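Local structure of beta 1-3 glucanase (Clostridium beijerinckii NCIMB 8052, 5H4E) at residues Tyr98-Gly102 with Lys103-Ile107; Gly180-Ala183 with Asp184-Ala188; His224-Asp227 with Ser228-Asn231. The protein probably hydrolyses beta-1,3-glucans, as a glycoside hydrolase family 64 domain. All coordinates share one frame; numbering follows the deposited sequence.

Contact 1: Tyr98-Gly102 with Lys103-Ile107; sequences YISYG and KPLYI
Ser100 and Pro104 face each other with CA atoms 5.8 Å apart where the chain doubles back at the end of strand 95-101, the runs 98-102 and 103-107 heading 144° apart. Gly102, at positive phi, takes the bend, and a weak backbone bond from Lys103 N to Tyr101 O spans it. The firmer tie is made by a side chain: Ser100 OG donates to Lys103 O over 2.7 Å, approaching 25° out of the carbonyl plane. A chi1 of 59° sets this hydroxyl between its own backbone N and carbonyl carbon, from where it reaches across the bend and also lies against Pro104 CA.

Beyond this polar link the contact turns apolar. Leu105 brings its CG to 3.9 Å from Ser100 CB, while its CD1 methyl leans obliquely on the Tyr98 ring, 3.6 Å from Tyr98 CD1. The two side chains cross at roughly a right angle. Ile107 CD1 approaches the other ortho carbon, Tyr98 CD2, at 4.2 Å and likewise obliquely, so both methyls come from the same side of the ring. Tyr98 OH is hydrogen-bonded to Arg96, and Trp138 also meets the Tyr98 ring. On the loop itself, the bent chain of Lys103 carries NZ into the ring plane of Tyr106, where it donates to Tyr106 OH at 2.8 Å.

Tyr98 and Ser100, alternate residues near the strand's end, point toward the returning loop, whereas Ile99 packs on strand 366-374 of the mixed sheet. Such alternation is characteristic of a beta strand, here one of the branched antiparallel sheet, leading through a bend at Gly102 into the connection to strand 108-111.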
loop_
_atom_site.group_PDB
_atom_site.type_symbol
_atom_site.label_atom_id
_atom_site.label_comp_id
_atom_site.label_asym_id
_atom_site.label_seq_id
_atom_site.Cartn_x
_atom_site.Cartn_y
_atom_site.Cartn_z
ATOM N N TYR A 98 3.593 -4.448 10.917
ATOM C CA TYR A 98 3.608 -5.784 10.325
ATOM C C TYR A 98 2.954 -6.766 11.284
ATOM O O TYR A 98 3.276 -6.779 12.464
ATOM C CB TYR A 98 5.046 -6.261 10.032
ATOM C CG TYR A 98 5.761 -5.526 8.923
ATOM C CD1 TYR A 98 5.630 -5.930 7.601
ATOM C CD2 TYR A 98 6.603 -4.457 9.205
ATOM C CE1 TYR A 98 6.292 -5.276 6.587
ATOM C CE2 TYR A 98 7.268 -3.789 8.195
ATOM C CZ TYR A 98 7.112 -4.212 6.884
ATOM O OH TYR A 98 7.771 -3.562 5.867
ATOM N N ILE A 99 2.047 -7.588 10.771
ATOM C CA ILE A 99 1.391 -8.602 11.574
ATOM C C ILE A 99 1.528 -9.931 10.843
ATOM O O ILE A 99 0.998 -10.086 9.742
ATOM C CB ILE A 99 -0.091 -8.263 11.829
ATOM C CG1 ILE A 99 -0.193 -6.919 12.564
ATOM C CG2 ILE A 99 -0.769 -9.381 12.664
ATOM C CD1 ILE A 99 -1.598 -6.377 12.666
ATOM N N SER A 100 2.258 -10.874 11.439
ATOM C CA SER A 100 2.508 -12.156 10.780
ATOM C C SER A 100 1.924 -13.309 11.582
ATOM O O SER A 100 1.687 -13.190 12.784
ATOM C CB SER A 100 4.005 -12.378 10.547
ATOM O OG SER A 100 4.724 -12.366 11.769
ATOM N N TYR A 101 1.669 -14.412 10.889
ATOM C CA TYR A 101 1.094 -15.602 11.491
ATOM C C TYR A 101 2.167 -16.693 11.587
ATOM O O TYR A 101 2.983 -16.842 10.668
ATOM C CB TYR A 101 -0.081 -16.104 10.646
ATOM C CG TYR A 101 -1.333 -15.246 10.613
ATOM C CD1 TYR A 101 -1.587 -14.268 11.578
ATOM C CD2 TYR A 101 -2.297 -15.459 9.628
ATOM C CE1 TYR A 101 -2.761 -13.517 11.538
ATOM C CE2 TYR A 101 -3.455 -14.723 9.579
ATOM C CZ TYR A 101 -3.691 -13.762 10.531
ATOM O OH TYR A 101 -4.869 -13.046 10.446
ATOM N N GLY A 102 2.171 -17.457 12.678
ATOM C CA GLY A 102 3.039 -18.623 12.782
ATOM C C GLY A 102 4.454 -18.330 13.247
ATOM O O GLY A 102 4.997 -19.032 14.100
ATOM N N LYS A 103 5.063 -17.301 12.671
ATOM C CA LYS A 103 6.395 -16.876 13.075
ATOM C C LYS A 103 6.555 -15.402 12.756
ATOM O O LYS A 103 5.811 -14.860 11.932
ATOM C CB LYS A 103 7.482 -17.704 12.373
ATOM C CG LYS A 103 7.331 -17.755 10.870
ATOM C CD LYS A 103 8.682 -17.919 10.173
ATOM C CE LYS A 103 9.277 -19.294 10.349
ATOM N NZ LYS A 103 10.629 -19.405 9.703
ATOM N N PRO A 104 7.500 -14.729 13.423
ATOM C CA PRO A 104 7.720 -13.323 13.099
ATOM C C PRO A 104 8.438 -13.176 11.767
ATOM O O PRO A 104 9.029 -14.130 11.262
ATOM C CB PRO A 104 8.600 -12.834 14.255
ATOM C CG PRO A 104 9.340 -14.056 14.669
ATOM C CD PRO A 104 8.349 -15.170 14.546
ATOM N N LEU A 105 8.397 -11.975 11.213
ATOM C CA LEU A 105 9.121 -11.684 9.984
ATOM C C LEU A 105 10.599 -11.512 10.291
ATOM O O LEU A 105 10.978 -11.228 11.436
ATOM C CB LEU A 105 8.555 -10.429 9.316
ATOM C CG LEU A 105 7.092 -10.562 8.884
ATOM C CD1 LEU A 105 6.607 -9.290 8.227
ATOM C CD2 LEU A 105 6.999 -11.727 7.916
ATOM N N TYR A 106 11.432 -11.718 9.277
ATOM C CA TYR A 106 12.865 -11.465 9.397
ATOM C C TYR A 106 13.219 -10.104 8.803
ATOM O O TYR A 106 13.308 -9.959 7.578
ATOM C CB TYR A 106 13.673 -12.546 8.688
ATOM C CG TYR A 106 13.446 -13.950 9.178
ATOM C CD1 TYR A 106 14.159 -14.461 10.261
ATOM C CD2 TYR A 106 12.542 -14.783 8.539
ATOM C CE1 TYR A 106 13.960 -15.753 10.703
ATOM C CE2 TYR A 106 12.334 -16.080 8.971
ATOM C CZ TYR A 106 13.052 -16.564 10.050
ATOM O OH TYR A 106 12.840 -17.854 10.471
ATOM N N ILE A 107 13.410 -9.111 9.668
ATOM C CA ILE A 107 13.723 -7.760 9.226
ATOM C C ILE A 107 15.202 -7.429 9.450
ATOM O O ILE A 107 15.671 -7.408 10.591
ATOM C CB ILE A 107 12.838 -6.726 9.961
ATOM C CG1 ILE A 107 11.362 -6.926 9.571
ATOM C CG2 ILE A 107 13.319 -5.320 9.678
ATOM C CD1 ILE A 107 10.394 -6.017 10.313
#

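Contact 2: Gly180-Ala183 with Asp184-Ala188; sequences GTRA and DLMNA
Thr181 OG1 accepts a hydrogen bond from Asp184 N at 3.1 Å, with the N-H pointing at it at 159°. The hydroxyl can do so because chi1, 74°, holds OG1 between the backbone N and the carbonyl carbon, turned in over the first turn of helix 182-192. The Asp184 side chain lies across from the hydroxyl, its CG 3.3 Å from Thr181 OG1. The carboxylate reaches Thr181 N through a water that accepts from that N-H and donates to Asp184 OD2. A second water contacts Thr181 OG1 and gives a weak bond to Asp184 OD1. Thr181 is the N-cap; the return link from Asp184 to the N-cap N-H, direct in a capping box, runs through water here, so the definition of that motif is met only in part. A carboxylate at this end would be expected to interact favourably with the helix dipole.

Further along, the regular i to i+4 bonds begin with Leu185 N to Thr181 O, and Leu185 CG rests 3.2 Å from that same oxygen. Arg182 and Met186 form the next side-chain pair. The arginine chain is extended, whereas Met186 is bent at chi2, -73°, which swings CE over one guanidinium face. That methyl sits 3.3 Å above the plane, displaced toward the rim, and Met186 CE is 3.5 Å from Arg182 NH1. The polar edge of the guanidinium is engaged elsewhere: NE donates to Cys159 O, and NH1 to Ser203 O and Asp204 O. Beyond the pair, a third water donates to Ala183 O and, weakly, to Asn187 OD1.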
loop_
_atom_site.group_PDB
_atom_site.type_symbol
_atom_site.label_atom_id
_atom_site.label_comp_id
_atom_site.label_asym_id
_atom_site.label_seq_id
_atom_site.Cartn_x
_atom_site.Cartn_y
_atom_site.Cartn_z
ATOM N N GLY A 180 -14.726 -11.305 3.616
ATOM C CA GLY A 180 -14.670 -12.691 3.178
ATOM C C GLY A 180 -13.509 -13.455 3.770
ATOM O O GLY A 180 -12.589 -12.859 4.329
ATOM N N THR A 181 -13.562 -14.781 3.647
ATOM C CA THR A 181 -12.477 -15.655 4.086
ATOM C C THR A 181 -11.367 -15.754 3.035
ATOM O O THR A 181 -11.571 -15.478 1.848
ATOM C CB THR A 181 -12.971 -17.091 4.384
ATOM O OG1 THR A 181 -13.231 -17.760 3.142
ATOM C CG2 THR A 181 -14.232 -17.083 5.251
ATOM N N ARG A 182 -10.191 -16.159 3.487
ATOM C CA ARG A 182 -9.043 -16.298 2.614
ATOM C C ARG A 182 -9.318 -17.291 1.476
ATOM O O ARG A 182 -9.135 -16.954 0.302
ATOM C CB ARG A 182 -7.825 -16.732 3.426
ATOM C CG ARG A 182 -6.528 -16.741 2.633
ATOM C CD ARG A 182 -5.355 -17.136 3.544
ATOM N NE ARG A 182 -4.087 -17.210 2.822
ATOM C CZ ARG A 182 -3.564 -18.321 2.307
ATOM N NH1 ARG A 182 -2.391 -18.263 1.682
ATOM N NH2 ARG A 182 -4.192 -19.490 2.428
ATOM N N ALA A 183 -9.772 -18.494 1.831
ATOM C CA ALA A 183 -10.085 -19.530 0.840
ATOM C C ALA A 183 -11.085 -19.027 -0.189
ATOM O O ALA A 183 -10.900 -19.219 -1.390
ATOM C CB ALA A 183 -10.629 -20.786 1.524
ATOM N N ASP A 184 -12.155 -18.392 0.272
ATOM C CA ASP A 184 -13.173 -17.901 -0.663
ATOM C C ASP A 184 -12.639 -16.803 -1.565
ATOM O O ASP A 184 -12.976 -16.764 -2.738
ATOM C CB ASP A 184 -14.404 -17.382 0.070
ATOM C CG ASP A 184 -15.244 -18.492 0.659
ATOM O OD1 ASP A 184 -14.997 -19.689 0.355
ATOM O OD2 ASP A 184 -16.166 -18.158 1.428
ATOM N N LEU A 185 -11.803 -15.916 -1.021
ATOM C CA LEU A 185 -11.258 -14.815 -1.817
ATOM C C LEU A 185 -10.263 -15.317 -2.871
ATOM O O LEU A 185 -10.298 -14.878 -4.030
ATOM C CB LEU A 185 -10.606 -13.768 -0.906
ATOM C CG LEU A 185 -11.573 -12.909 -0.089
ATOM C CD1 LEU A 185 -10.823 -12.155 1.022
ATOM C CD2 LEU A 185 -12.332 -11.930 -1.003
ATOM N N MET A 186 -9.383 -16.226 -2.467
ATOM C CA MET A 186 -8.464 -16.884 -3.392
ATOM C C MET A 186 -9.194 -17.548 -4.560
ATOM O O MET A 186 -8.841 -17.352 -5.727
ATOM C CB MET A 186 -7.646 -17.952 -2.664
ATOM C CG MET A 186 -6.756 -17.452 -1.556
ATOM S SD MET A 186 -5.342 -16.589 -2.210
ATOM C CE MET A 186 -4.228 -16.681 -0.812
ATOM N N ASN A 187 -10.200 -18.352 -4.237
ATOM C CA ASN A 187 -10.960 -19.064 -5.262
ATOM C C ASN A 187 -11.726 -18.108 -6.174
ATOM O O ASN A 187 -11.701 -18.255 -7.395
ATOM C CB ASN A 187 -11.921 -20.061 -4.619
ATOM C CG ASN A 187 -11.196 -21.214 -3.934
ATOM O OD1 ASN A 187 -10.087 -21.592 -4.325
ATOM N ND2 ASN A 187 -11.826 -21.786 -2.916
ATOM N N ALA A 188 -12.405 -17.134 -5.573
ATOM C CA ALA A 188 -13.145 -16.139 -6.348
ATOM C C ALA A 188 -12.232 -15.361 -7.272
ATOM O O ALA A 188 -12.587 -15.114 -8.419
ATOM C CB ALA A 188 -13.882 -15.188 -5.440
HETATM O O HOH W 1 -16.063 -15.391 2.157
HETATM O O HOH W 2 -13.786 -20.267 3.504
HETATM O O HOH W 3 -8.812 -20.927 -1.851
#

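Contact 3: His224-Asp227 with Ser228-Asn231; sequences HYFD and SYIN
A type I beta turn, His224 to Asp227, leads directly into helix 227-236, and the contact is the first turn of that helix packed on its lead-in. Two backbone bonds start the helical ladder: Ile230 N donates to Phe226 O at 2.9 Å, nearly straight at 170°, and Asn231 N donates to Asp227 O. Phe226 and Tyr229 lie alongside one another, pointing the same way, and their rings meet at their edges, Phe226 CD1 to Tyr229 CD2 at 4.1 Å. With chi1 at 177°, Tyr229 CG lies opposite its backbone N, which directs the ring back beside that of Phe226. Ile230 closes the apolar patch by setting CD1 3.7 Å from Phe226 CB. Val282 of helix 279-284 touches both Phe226 and Ile230, His310 stacks on the Tyr229 ring, and Tyr229 OH is bonded to Met312 N.

The polar side of the turn is organised differently. His224 ND1 donates to Asp227 OD2 at 2.9 Å, meeting the carboxylate from above its plane, while OD1 is bonded to Thr279 OG1. Two waters extend the turn into the helix: one donates to His224 O and accepts from Ser228 N at 3.2 Å, the other links Tyr225 O with Tyr229 N in the same manner.

The waters thus bridge two early helix amides to turn carbonyls four residues back, in place of direct i to i+4 bonds. Gripped at both oxygens, the Asp227 carboxylate has little freedom to rotate, and its negative charge near the helix N terminus is likely to be favourable.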
loop_
_atom_site.group_PDB
_atom_site.type_symbol
_atom_site.label_atom_id
_atom_site.label_comp_id
_atom_site.label_asym_id
_atom_site.label_seq_id
_atom_site.Cartn_x
_atom_site.Cartn_y
_atom_site.Cartn_z
ATOM N N HIS A 224 3.997 -5.656 -21.283
ATOM C CA HIS A 224 3.512 -4.616 -22.181
ATOM C C HIS A 224 1.989 -4.494 -22.175
ATOM O O HIS A 224 1.405 -3.959 -23.108
ATOM C CB HIS A 224 4.028 -4.890 -23.593
ATOM C CG HIS A 224 5.520 -4.932 -23.668
ATOM N ND1 HIS A 224 6.293 -3.793 -23.630
ATOM C CD2 HIS A 224 6.383 -5.974 -23.721
ATOM C CE1 HIS A 224 7.569 -4.129 -23.673
ATOM N NE2 HIS A 224 7.650 -5.447 -23.737
ATOM N N TYR A 225 1.366 -4.971 -21.101
ATOM C CA TYR A 225 -0.090 -5.056 -21.005
ATOM C C TYR A 225 -0.796 -3.725 -21.302
ATOM O O TYR A 225 -1.823 -3.703 -21.969
ATOM C CB TYR A 225 -0.488 -5.566 -19.614
ATOM C CG TYR A 225 -1.987 -5.685 -19.386
ATOM C CD1 TYR A 225 -2.752 -6.601 -20.096
ATOM C CD2 TYR A 225 -2.624 -4.891 -18.439
ATOM C CE1 TYR A 225 -4.130 -6.705 -19.889
ATOM C CE2 TYR A 225 -3.987 -4.994 -18.221
ATOM C CZ TYR A 225 -4.730 -5.891 -18.940
ATOM O OH TYR A 225 -6.083 -5.972 -18.710
ATOM N N PHE A 226 -0.245 -2.616 -20.828
ATOM C CA PHE A 226 -0.921 -1.334 -21.000
ATOM C C PHE A 226 -0.472 -0.539 -22.227
ATOM O O PHE A 226 -1.009 0.525 -22.492
ATOM C CB PHE A 226 -0.725 -0.456 -19.767
ATOM C CG PHE A 226 -1.731 -0.704 -18.671
ATOM C CD1 PHE A 226 -3.000 -0.149 -18.739
ATOM C CD2 PHE A 226 -1.394 -1.465 -17.562
ATOM C CE1 PHE A 226 -3.928 -0.364 -17.726
ATOM C CE2 PHE A 226 -2.320 -1.687 -16.558
ATOM C CZ PHE A 226 -3.588 -1.138 -16.643
ATOM N N ASP A 227 0.510 -1.053 -22.960
ATOM C CA ASP A 227 1.213 -0.265 -23.977
ATOM C C ASP A 227 0.321 0.319 -25.082
ATOM O O ASP A 227 0.423 1.503 -25.400
ATOM C CB ASP A 227 2.306 -1.112 -24.627
ATOM C CG ASP A 227 3.515 -1.296 -23.728
ATOM O OD1 ASP A 227 3.371 -1.149 -22.495
ATOM O OD2 ASP A 227 4.607 -1.568 -24.265
ATOM N N SER A 228 -0.516 -0.512 -25.683
ATOM C CA SER A 228 -1.355 -0.034 -26.779
ATOM C C SER A 228 -2.323 1.051 -26.298
ATOM O O SER A 228 -2.562 2.036 -27.006
ATOM C CB SER A 228 -2.128 -1.176 -27.416
ATOM O OG SER A 228 -3.013 -0.648 -28.398
ATOM N N TYR A 229 -2.853 0.875 -25.087
ATOM C CA TYR A 229 -3.803 1.834 -24.511
ATOM C C TYR A 229 -3.077 3.133 -24.242
ATOM O O TYR A 229 -3.568 4.208 -24.587
ATOM C CB TYR A 229 -4.442 1.261 -23.235
ATOM C CG TYR A 229 -5.415 2.164 -22.474
ATOM C CD1 TYR A 229 -6.438 2.853 -23.129
ATOM C CD2 TYR A 229 -5.325 2.294 -21.088
ATOM C CE1 TYR A 229 -7.332 3.656 -22.424
ATOM C CE2 TYR A 229 -6.219 3.096 -20.375
ATOM C CZ TYR A 229 -7.223 3.772 -21.054
ATOM O OH TYR A 229 -8.114 4.580 -20.368
ATOM N N ILE A 230 -1.886 3.038 -23.650
ATOM C CA ILE A 230 -1.062 4.219 -23.417
ATOM C C ILE A 230 -0.802 4.965 -24.726
ATOM O O ILE A 230 -0.951 6.184 -24.790
ATOM C CB ILE A 230 0.287 3.836 -22.747
ATOM C CG1 ILE A 230 0.053 3.459 -21.283
ATOM C CG2 ILE A 230 1.266 4.990 -22.808
ATOM C CD1 ILE A 230 1.161 2.625 -20.704
ATOM N N ASN A 231 -0.434 4.215 -25.760
ATOM C CA ASN A 231 -0.199 4.776 -27.089
ATOM C C ASN A 231 -1.431 5.499 -27.632
ATOM O O ASN A 231 -1.316 6.633 -28.107
ATOM C CB ASN A 231 0.241 3.679 -28.069
ATOM C CG ASN A 231 1.682 3.222 -27.832
ATOM O OD1 ASN A 231 2.507 3.989 -27.356
ATOM N ND2 ASN A 231 1.981 1.971 -28.179
HETATM O O HOH W 4 -0.257 -3.645 -25.300
HETATM O O HOH W 5 -2.991 -2.025 -24.030
#

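Overall arrangement
From the N terminus, the three contacts follow in series, neither nesting nor crossing; contact 1 closes a short reversal, while contacts 2 and 3 each open a helix. Contact 1 turns the chain from strand 95-101 of the branched antiparallel sheet toward strand 108-111. Contact 2 begins helix 182-192 soon after strand 173-177, and Arg182 ties that helix to the backbone at Cys159, Ser203 and Asp204; its centre lies about 22 Å from that of contact 1, with nearest atoms about 7 Å apart. Contact 3 starts helix 227-236, ahead of the four-stranded sheet, and packs it against helix 279-284. Contacts 1 and 3 lie on opposite sides of the chain's centre, about 38 Å apart between centres.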